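Side-chain contacts in CELL WALL surface anchor family protein (Streptococcus pneumoniae, PDB 2WW8), which serves as a pilus adhesin of the pneumococcal surface, probably attaching the bacterium to host cells: residues Lys742-Asp747 / Ala808-Val813; Asp767-Ile772 / Asp796-Leu801; Phe802-Pro807 / Val813-Ile818. All blocks are in the same frame, centred on the assembly; numbering follows the deposited sequence.

Contact 1. Residues Lys742-Asp747 / Ala808-Val813; sequences KVNKND and AGYKPV
Asn744 and Tyr810 cross at about a right angle in a prealbumin-like fold domain, joining the tip of strand 736-744 to the loop that leads from strand 797-805 to strand 816-824. ND2 of Asn744 reaches OH of Tyr810 at 3.0 Å in a weak, bent hydrogen bond with an N-H...O angle of 126°. The amide nitrogen arrives at the edge of the phenol, near the ring plane, while the amide and ring planes stand almost perpendicular, 87° apart. Beside this bond there is only van der Waals touching, CB of Asn744 lying 3.7 Å from OH of Tyr810 and CG of Asn744 4.0 Å from CE2 of Tyr810.

The other end of the same amide fixes its rotation. With CG anti to the backbone N (chi1 -175°), OD1 of Asn744 turns back over the chain that follows and accepts from the backbone N of Asn746 at 2.8 Å, the donor lying in the carbonyl plane. This is an Asx turn, closing the strand as it enters the loop, and N of Asp747 adds a weak bond to the same oxygen. The two ends of the amide are thus used differently: oxygen for its own turn, nitrogen for the tyrosine. The Tyr810 side chain also touches Leu751 and Asn854, and neighbouring Lys811 forms a salt bridge with Glu855.

Two residues before the asparagine, NZ of Lys742 is covalently joined to CG of Asn854, with Glu803 alongside. A lysine-asparagine link beside a carboxylate is the hallmark of the intramolecular isopeptide bonds of Gram-positive pilin domains, and it ties strand 736-744 to strand 849-854. On the loop side, O of Ala808 lies in the plane of the Tyr810 ring, 3.3 Å from its CD1.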
loop_
_atom_site.group_PDB
_atom_site.type_symbol
_atom_site.label_atom_id
_atom_site.label_comp_id
_atom_site.label_asym_id
_atom_site.label_seq_id
_atom_site.Cartn_x
_atom_site.Cartn_y
_atom_site.Cartn_z
ATOM N N LYS A 742 -12.602 90.331 -15.273
ATOM C CA LYS A 742 -12.493 91.761 -14.958
ATOM C C LYS A 742 -13.564 92.528 -15.746
ATOM O O LYS A 742 -13.628 92.401 -16.977
ATOM C CB LYS A 742 -11.125 92.316 -15.371
ATOM C CG LYS A 742 -10.959 93.799 -14.900
ATOM C CD LYS A 742 -10.694 93.815 -13.378
ATOM C CE LYS A 742 -10.411 95.218 -12.822
ATOM N NZ LYS A 742 -11.509 96.147 -13.208
ATOM N N VAL A 743 -14.389 93.323 -15.067
ATOM C CA VAL A 743 -15.490 94.015 -15.741
ATOM C C VAL A 743 -15.700 95.449 -15.256
ATOM O O VAL A 743 -15.294 95.833 -14.150
ATOM C CB VAL A 743 -16.877 93.277 -15.585
ATOM C CG1 VAL A 743 -16.795 91.829 -16.065
ATOM C CG2 VAL A 743 -17.393 93.369 -14.125
ATOM N N ASN A 744 -16.392 96.211 -16.101
ATOM C CA ASN A 744 -16.989 97.459 -15.697
ATOM C C ASN A 744 -18.042 97.214 -14.585
ATOM O O ASN A 744 -18.933 96.379 -14.785
ATOM C CB ASN A 744 -17.625 98.073 -16.949
ATOM C CG ASN A 744 -18.184 99.460 -16.698
ATOM O OD1 ASN A 744 -18.882 99.714 -15.726
ATOM N ND2 ASN A 744 -17.865 100.367 -17.588
ATOM N N LYS A 745 -17.946 97.965 -13.481
ATOM C CA LYS A 745 -18.841 97.875 -12.309
ATOM C C LYS A 745 -20.292 98.095 -12.756
ATOM O O LYS A 745 -21.158 97.346 -12.373
ATOM C CB LYS A 745 -18.527 98.984 -11.277
ATOM C CG LYS A 745 -19.315 98.850 -9.983
ATOM C CD LYS A 745 -19.196 100.096 -9.124
ATOM C CE LYS A 745 -19.779 99.948 -7.684
ATOM N NZ LYS A 745 -19.609 98.547 -7.191
ATOM N N ASN A 746 -20.528 99.102 -13.589
ATOM C CA ASN A 746 -21.877 99.501 -14.014
ATOM C C ASN A 746 -22.639 98.642 -15.022
ATOM O O ASN A 746 -23.845 98.492 -14.864
ATOM C CB ASN A 746 -21.858 100.967 -14.460
ATOM C CG ASN A 746 -21.351 101.868 -13.356
ATOM O OD1 ASN A 746 -21.565 101.607 -12.166
ATOM N ND2 ASN A 746 -20.649 102.910 -13.735
ATOM N N ASP A 747 -21.963 98.089 -16.029
ATOM C CA ASP A 747 -22.652 97.346 -17.090
ATOM C C ASP A 747 -22.129 95.924 -17.221
ATOM O O ASP A 747 -22.540 95.190 -18.099
ATOM C CB ASP A 747 -22.642 98.080 -18.440
ATOM C CG ASP A 747 -21.231 98.268 -19.019
ATOM O OD1 ASP A 747 -20.285 97.522 -18.660
ATOM O OD2 ASP A 747 -21.071 99.181 -19.867
ATOM N N ALA A 808 -7.180 101.539 -18.690
ATOM C CA ALA A 808 -7.313 102.920 -19.111
ATOM C C ALA A 808 -8.804 103.234 -19.001
ATOM O O ALA A 808 -9.606 102.361 -19.334
ATOM C CB ALA A 808 -6.805 103.097 -20.578
ATOM N N GLY A 809 -9.175 104.423 -18.517
ATOM C CA GLY A 809 -10.571 104.801 -18.335
ATOM C C GLY A 809 -11.241 104.434 -17.017
ATOM O O GLY A 809 -12.420 104.758 -16.794
ATOM N N TYR A 810 -10.473 103.813 -16.119
ATOM C CA TYR A 810 -11.020 103.346 -14.839
ATOM C C TYR A 810 -10.319 104.056 -13.685
ATOM O O TYR A 810 -9.174 104.523 -13.843
ATOM C CB TYR A 810 -10.990 101.801 -14.813
ATOM C CG TYR A 810 -12.053 101.320 -15.782
ATOM C CD1 TYR A 810 -11.791 101.303 -17.151
ATOM C CD2 TYR A 810 -13.322 100.941 -15.315
ATOM C CE1 TYR A 810 -12.763 100.922 -18.065
ATOM C CE2 TYR A 810 -14.327 100.582 -16.202
ATOM C CZ TYR A 810 -14.025 100.565 -17.567
ATOM O OH TYR A 810 -14.993 100.175 -18.439
ATOM N N LYS A 811 -11.025 104.217 -12.570
ATOM C CA LYS A 811 -10.405 104.759 -11.365
ATOM C C LYS A 811 -9.134 103.997 -10.967
ATOM O O LYS A 811 -9.188 102.766 -10.898
ATOM C CB LYS A 811 -11.380 104.738 -10.192
ATOM C CG LYS A 811 -12.558 105.653 -10.402
ATOM C CD LYS A 811 -13.245 105.956 -9.104
ATOM C CE LYS A 811 -14.550 106.550 -9.467
ATOM N NZ LYS A 811 -15.305 106.407 -8.223
ATOM N N PRO A 812 -8.004 104.706 -10.726
ATOM C CA PRO A 812 -6.755 103.997 -10.408
ATOM C C PRO A 812 -6.906 103.061 -9.225
ATOM O O PRO A 812 -7.576 103.368 -8.222
ATOM C CB PRO A 812 -5.724 105.105 -10.122
ATOM C CG PRO A 812 -6.288 106.274 -10.793
ATOM C CD PRO A 812 -7.793 106.166 -10.685
ATOM N N VAL A 813 -6.310 101.895 -9.438
ATOM C CA VAL A 813 -6.134 100.851 -8.446
ATOM C C VAL A 813 -4.668 100.435 -8.661
ATOM O O VAL A 813 -4.364 99.778 -9.653
ATOM C CB VAL A 813 -7.016 99.608 -8.716
ATOM C CG1 VAL A 813 -6.793 98.610 -7.573
ATOM C CG2 VAL A 813 -8.510 99.925 -8.846
#

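Contact 2. Residues Asp767-Ile772 / Asp796-Leu801; sequences DIYGAI and DGKYRL
Tyr769 and Arg800 lie flat against each other, ring and guanidinium planes only 11° apart and their centres separated by 3.9 Å. The cation-pi stack is offset: NE of Arg800 sits over the rim of the phenol, whereas CE1 of Tyr769 lies over the middle of the guanidinium, 3.2 Å from CZ of Arg800. An extended arginine chain (chi2 175°) carries its methylene groups across the same face, so that CD of Arg800 makes a CH-pi contact 3.6 Å from the centroid of the Tyr769 ring.

Lys798, next but one along the strand, borders the phenol at its far end. Its CD lies 3.6 Å from OH of Tyr769, and the amine then turns away from the ring. Backbone N of Tyr799 approaches the ring edge near its plane. A water donates to O of Tyr799 at 2.8 Å and is weakly bonded to OH of Tyr769.

Strand 755-761, which pairs with both 769-770 and 797-805, separates the two backbones, and its Gln761 also touches Tyr769 and Lys798. Tyrosine, lysine and arginine thus span next-but-one strands on one face of an antiparallel sheet in the prealbumin-like fold.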
loop_
_atom_site.group_PDB
_atom_site.type_symbol
_atom_site.label_atom_id
_atom_site.label_comp_id
_atom_site.label_asym_id
_atom_site.label_seq_id
_atom_site.Cartn_x
_atom_site.Cartn_y
_atom_site.Cartn_z
ATOM N N ASP A 767 1.881 85.529 7.569
ATOM C CA ASP A 767 1.674 86.902 7.074
ATOM C C ASP A 767 2.783 87.253 6.080
ATOM O O ASP A 767 3.769 87.899 6.442
ATOM C CB ASP A 767 1.795 87.961 8.190
ATOM C CG ASP A 767 1.228 87.518 9.525
ATOM O OD1 ASP A 767 1.789 86.586 10.135
ATOM O OD2 ASP A 767 0.239 88.136 9.976
ATOM N N ILE A 768 2.646 86.821 4.836
ATOM C CA ILE A 768 3.718 86.941 3.853
ATOM C C ILE A 768 3.253 86.041 2.729
ATOM O O ILE A 768 3.275 84.801 2.828
ATOM C CB ILE A 768 5.152 86.558 4.358
ATOM C CG1 ILE A 768 6.196 86.532 3.231
ATOM C CG2 ILE A 768 5.169 85.233 5.098
ATOM C CD1 ILE A 768 7.296 87.552 3.419
ATOM N N TYR A 769 2.781 86.729 1.692
ATOM C CA TYR A 769 2.391 86.107 0.442
ATOM C C TYR A 769 3.494 86.562 -0.495
ATOM O O TYR A 769 4.044 87.631 -0.272
ATOM C CB TYR A 769 0.966 86.541 0.053
ATOM C CG TYR A 769 -0.060 85.942 0.995
ATOM C CD1 TYR A 769 -0.144 86.348 2.327
ATOM C CD2 TYR A 769 -0.929 84.948 0.558
ATOM C CE1 TYR A 769 -1.079 85.785 3.194
ATOM C CE2 TYR A 769 -1.868 84.374 1.416
ATOM C CZ TYR A 769 -1.941 84.798 2.729
ATOM O OH TYR A 769 -2.871 84.226 3.570
ATOM N N GLY A 770 3.857 85.762 -1.490
ATOM C CA GLY A 770 4.926 86.128 -2.422
ATOM C C GLY A 770 4.576 85.591 -3.800
ATOM O O GLY A 770 3.492 85.020 -3.969
ATOM N N ALA A 771 5.474 85.745 -4.776
ATOM C CA ALA A 771 5.247 85.134 -6.091
ATOM C C ALA A 771 5.116 83.622 -5.910
ATOM O O ALA A 771 5.540 83.072 -4.885
ATOM C CB ALA A 771 6.351 85.484 -7.081
ATOM N N ILE A 772 4.516 82.957 -6.895
ATOM C CA ILE A 772 4.311 81.507 -6.840
ATOM C C ILE A 772 5.626 80.746 -7.037
ATOM O O ILE A 772 5.975 79.896 -6.218
ATOM C CB ILE A 772 3.214 80.997 -7.831
ATOM C CG1 ILE A 772 1.892 81.768 -7.658
ATOM C CG2 ILE A 772 3.000 79.489 -7.698
ATOM C CD1 ILE A 772 1.982 83.189 -8.241
ATOM N N ASP A 796 -1.965 73.295 -3.267
ATOM C CA ASP A 796 -2.706 73.613 -2.048
ATOM C C ASP A 796 -2.131 74.798 -1.267
ATOM O O ASP A 796 -0.917 75.025 -1.291
ATOM C CB ASP A 796 -2.842 72.371 -1.172
ATOM C CG ASP A 796 -3.948 71.447 -1.656
ATOM O OD1 ASP A 796 -4.331 71.520 -2.852
ATOM O OD2 ASP A 796 -4.430 70.658 -0.810
ATOM N N GLY A 797 -3.007 75.557 -0.608
ATOM C CA GLY A 797 -2.577 76.642 0.276
ATOM C C GLY A 797 -3.402 77.904 0.095
ATOM O O GLY A 797 -4.455 77.869 -0.547
ATOM N N LYS A 798 -2.913 78.995 0.680
ATOM C CA LYS A 798 -3.581 80.294 0.658
ATOM C C LYS A 798 -3.047 81.239 -0.435
ATOM O O LYS A 798 -1.832 81.318 -0.661
ATOM C CB LYS A 798 -3.492 80.940 2.039
ATOM C CG LYS A 798 -3.989 80.099 3.207
ATOM C CD LYS A 798 -4.345 81.016 4.368
ATOM C CE LYS A 798 -4.294 80.310 5.711
ATOM N NZ LYS A 798 -5.473 79.419 5.787
ATOM N N TYR A 799 -3.975 81.931 -1.109
ATOM C CA TYR A 799 -3.717 82.811 -2.251
ATOM C C TYR A 799 -4.390 84.166 -2.052
ATOM O O TYR A 799 -5.449 84.265 -1.398
ATOM C CB TYR A 799 -4.221 82.221 -3.570
ATOM C CG TYR A 799 -3.464 80.987 -4.026
ATOM C CD1 TYR A 799 -3.735 79.752 -3.455
ATOM C CD2 TYR A 799 -2.470 81.054 -5.017
ATOM C CE1 TYR A 799 -3.036 78.609 -3.849
ATOM C CE2 TYR A 799 -1.774 79.918 -5.422
ATOM C CZ TYR A 799 -2.071 78.693 -4.834
ATOM O OH TYR A 799 -1.428 77.521 -5.186
ATOM N N ARG A 800 -3.746 85.185 -2.631
ATOM C CA ARG A 800 -4.211 86.582 -2.646
ATOM C C ARG A 800 -3.982 87.148 -4.045
ATOM O O ARG A 800 -2.830 87.192 -4.499
ATOM C CB ARG A 800 -3.456 87.463 -1.639
ATOM C CG ARG A 800 -3.890 87.292 -0.198
ATOM C CD ARG A 800 -3.016 88.095 0.765
ATOM N NE ARG A 800 -3.452 87.880 2.146
ATOM C CZ ARG A 800 -2.924 88.460 3.227
ATOM N NH1 ARG A 800 -1.930 89.338 3.132
ATOM N NH2 ARG A 800 -3.393 88.169 4.437
ATOM N N LEU A 801 -5.067 87.546 -4.710
ATOM C CA LEU A 801 -4.965 88.139 -6.045
ATOM C C LEU A 801 -4.883 89.673 -5.892
ATOM O O LEU A 801 -5.699 90.286 -5.187
ATOM C CB LEU A 801 -6.124 87.695 -6.945
ATOM C CG LEU A 801 -6.221 88.435 -8.285
ATOM C CD1 LEU A 801 -5.241 87.972 -9.353
ATOM C CD2 LEU A 801 -7.619 88.236 -8.782
HETATM O O HOH W 1 -5.346 83.898 1.348
#

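Contact 3. Residues Phe802-Pro807 / Val813-Ile818; sequences FENSEP and VQNKPI
A chi1 of 177° sends CG of Glu803 away from its own amide nitrogen and across Val813, while Glu806 folds at chi2 (-79°) to bring OE1 back to the loop. The Glu803 stem crosses Val813 at about a right angle, CG of Glu803 3.7 Å from CG1 of Val813, and CG1 of Ile818 packs 3.8 Å from CB of Glu803. OE1 of Glu806 accepts from N of Val813 at 3.0 Å, met from above the carboxylate plane.

ND2 of Asn804 donates to OD1 of Asn815 in an almost straight bond (172°), in the carbonyl plane and in the Asn804 amide plane; OD1 of Asn804 is hydrogen-bonded to OG of Ser757. Phe802 lays one face of its ring over CA of Pro817, the nearest side-chain atoms being CE2 of Phe802 and CB of Pro817, 4.0 Å apart.

Backbone bonds pair Glu803 with Lys816, N of Glu803 to O of Lys816 at 2.9 Å. Opposite Glu803 the partner strand carries an extra residue, Asn815 and Lys816 making a G1 beta bulge, and Asn804 and Ser805 form a classic bulge opposite Val755. The whole is a bulged antiparallel beta hairpin, strands 797-805 and 816-824 of the prealbumin-like domain.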
loop_
_atom_site.group_PDB
_atom_site.type_symbol
_atom_site.label_atom_id
_atom_site.label_comp_id
_atom_site.label_asym_id
_atom_site.label_seq_id
_atom_site.Cartn_x
_atom_site.Cartn_y
_atom_site.Cartn_z
ATOM N N PHE A 802 -3.866 90.281 -6.499
ATOM C CA PHE A 802 -3.666 91.726 -6.394
ATOM C C PHE A 802 -3.933 92.317 -7.759
ATOM O O PHE A 802 -3.501 91.744 -8.774
ATOM C CB PHE A 802 -2.226 92.104 -5.992
ATOM C CG PHE A 802 -1.911 91.925 -4.533
ATOM C CD1 PHE A 802 -1.818 90.646 -3.967
ATOM C CD2 PHE A 802 -1.681 93.024 -3.720
ATOM C CE1 PHE A 802 -1.516 90.454 -2.589
ATOM C CE2 PHE A 802 -1.366 92.858 -2.332
ATOM C CZ PHE A 802 -1.293 91.567 -1.754
ATOM N N GLU A 803 -4.618 93.467 -7.755
ATOM C CA GLU A 803 -4.692 94.304 -8.958
ATOM C C GLU A 803 -3.477 95.215 -9.063
ATOM O O GLU A 803 -3.283 96.108 -8.229
ATOM C CB GLU A 803 -5.978 95.144 -8.985
ATOM C CG GLU A 803 -6.114 96.098 -10.169
ATOM C CD GLU A 803 -7.561 96.373 -10.532
ATOM O OE1 GLU A 803 -8.483 95.862 -9.846
ATOM O OE2 GLU A 803 -7.774 97.101 -11.522
ATOM N N ASN A 804 -2.636 95.030 -10.075
ATOM C CA ASN A 804 -1.454 95.916 -10.106
ATOM C C ASN A 804 -1.861 97.261 -10.707
ATOM O O ASN A 804 -1.450 98.311 -10.200
ATOM C CB ASN A 804 -0.262 95.303 -10.853
ATOM C CG ASN A 804 0.164 93.960 -10.266
ATOM O OD1 ASN A 804 -0.043 92.902 -10.866
ATOM N ND2 ASN A 804 0.757 93.998 -9.071
ATOM N N SER A 805 -2.669 97.219 -11.769
ATOM C CA SER A 805 -3.122 98.446 -12.406
ATOM C C SER A 805 -4.487 98.273 -13.092
ATOM O O SER A 805 -4.767 97.252 -13.720
ATOM C CB SER A 805 -2.065 98.959 -13.386
ATOM O OG SER A 805 -2.023 98.205 -14.580
ATOM N N GLU A 806 -5.355 99.260 -12.914
ATOM C CA GLU A 806 -6.666 99.330 -13.547
ATOM C C GLU A 806 -6.496 99.509 -15.065
ATOM O O GLU A 806 -5.454 99.946 -15.542
ATOM C CB GLU A 806 -7.416 100.538 -12.972
ATOM C CG GLU A 806 -7.030 101.866 -13.646
ATOM C CD GLU A 806 -5.703 102.486 -13.174
ATOM O OE1 GLU A 806 -5.091 102.032 -12.164
ATOM O OE2 GLU A 806 -5.277 103.462 -13.828
ATOM N N PRO A 807 -7.530 99.219 -15.848
ATOM C CA PRO A 807 -7.367 99.563 -17.257
ATOM C C PRO A 807 -7.623 101.035 -17.531
ATOM O O PRO A 807 -8.222 101.683 -16.677
ATOM C CB PRO A 807 -8.455 98.739 -17.939
ATOM C CG PRO A 807 -9.105 97.985 -16.912
ATOM C CD PRO A 807 -8.833 98.586 -15.579
ATOM N N VAL A 813 -6.310 101.895 -9.438
ATOM C CA VAL A 813 -6.134 100.851 -8.446
ATOM C C VAL A 813 -4.668 100.435 -8.661
ATOM O O VAL A 813 -4.364 99.778 -9.653
ATOM C CB VAL A 813 -7.016 99.608 -8.716
ATOM C CG1 VAL A 813 -6.793 98.610 -7.573
ATOM C CG2 VAL A 813 -8.510 99.925 -8.846
ATOM N N GLN A 814 -3.780 100.838 -7.754
ATOM C CA GLN A 814 -2.346 100.598 -7.857
ATOM C C GLN A 814 -1.884 99.595 -6.776
ATOM O O GLN A 814 -1.810 99.950 -5.590
ATOM C CB GLN A 814 -1.585 101.932 -7.776
ATOM C CG GLN A 814 -1.775 102.894 -9.009
ATOM C CD GLN A 814 -1.515 102.187 -10.351
ATOM O OE1 GLN A 814 -0.586 101.371 -10.457
ATOM N NE2 GLN A 814 -2.352 102.448 -11.362
ATOM N N ASN A 815 -1.585 98.359 -7.189
ATOM C CA ASN A 815 -1.136 97.265 -6.298
ATOM C C ASN A 815 -1.993 97.095 -5.054
ATOM O O ASN A 815 -1.525 97.367 -3.951
ATOM C CB ASN A 815 0.329 97.439 -5.875
ATOM C CG ASN A 815 1.236 97.605 -7.064
ATOM O OD1 ASN A 815 1.315 96.734 -7.935
ATOM N ND2 ASN A 815 1.886 98.758 -7.138
ATOM N N LYS A 816 -3.253 96.709 -5.242
ATOM C CA LYS A 816 -4.176 96.557 -4.118
ATOM C C LYS A 816 -4.614 95.076 -3.993
ATOM O O LYS A 816 -4.881 94.451 -5.016
ATOM C CB LYS A 816 -5.405 97.491 -4.263
ATOM C CG LYS A 816 -5.166 99.025 -4.214
ATOM C CD LYS A 816 -4.601 99.525 -2.866
ATOM C CE LYS A 816 -4.172 101.008 -2.964
ATOM N NZ LYS A 816 -2.874 101.201 -2.280
ATOM N N PRO A 817 -4.719 94.520 -2.760
ATOM C CA PRO A 817 -5.310 93.187 -2.593
ATOM C C PRO A 817 -6.798 93.191 -3.013
ATOM O O PRO A 817 -7.538 94.107 -2.659
ATOM C CB PRO A 817 -5.214 92.941 -1.077
ATOM C CG PRO A 817 -5.186 94.315 -0.450
ATOM C CD PRO A 817 -4.549 95.237 -1.474
ATOM N N ILE A 818 -7.232 92.200 -3.781
ATOM C CA ILE A 818 -8.637 92.122 -4.211
ATOM C C ILE A 818 -9.380 90.910 -3.619
ATOM O O ILE A 818 -10.381 91.068 -2.908
ATOM C CB ILE A 818 -8.778 92.127 -5.751
ATOM C CG1 ILE A 818 -7.941 93.258 -6.361
ATOM C CG2 ILE A 818 -10.270 92.253 -6.175
ATOM C CD1 ILE A 818 -8.433 94.630 -5.917
#

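All three contacts lie in one prealbumin-like domain, and strand 797-805 carries contacts 2 and 3 in succession. Their centres are about 16 Å apart, and O of Leu801 and N of Ile818, at 2.8 Å, probably form a hydrogen bond between them. Contact 3 is closer to contact 1, about 11 Å between centres; both share Val813, and CE of Lys742 packs 3.5 Å from OE2 of Glu803, so the hairpin flanks the lysine of the covalent link to Asn854. Contacts 1 and 2 are about 25 Å apart at their centres and do not touch. The magnesium site at Ser234, Ser236 and Asp387 involves none of these residues.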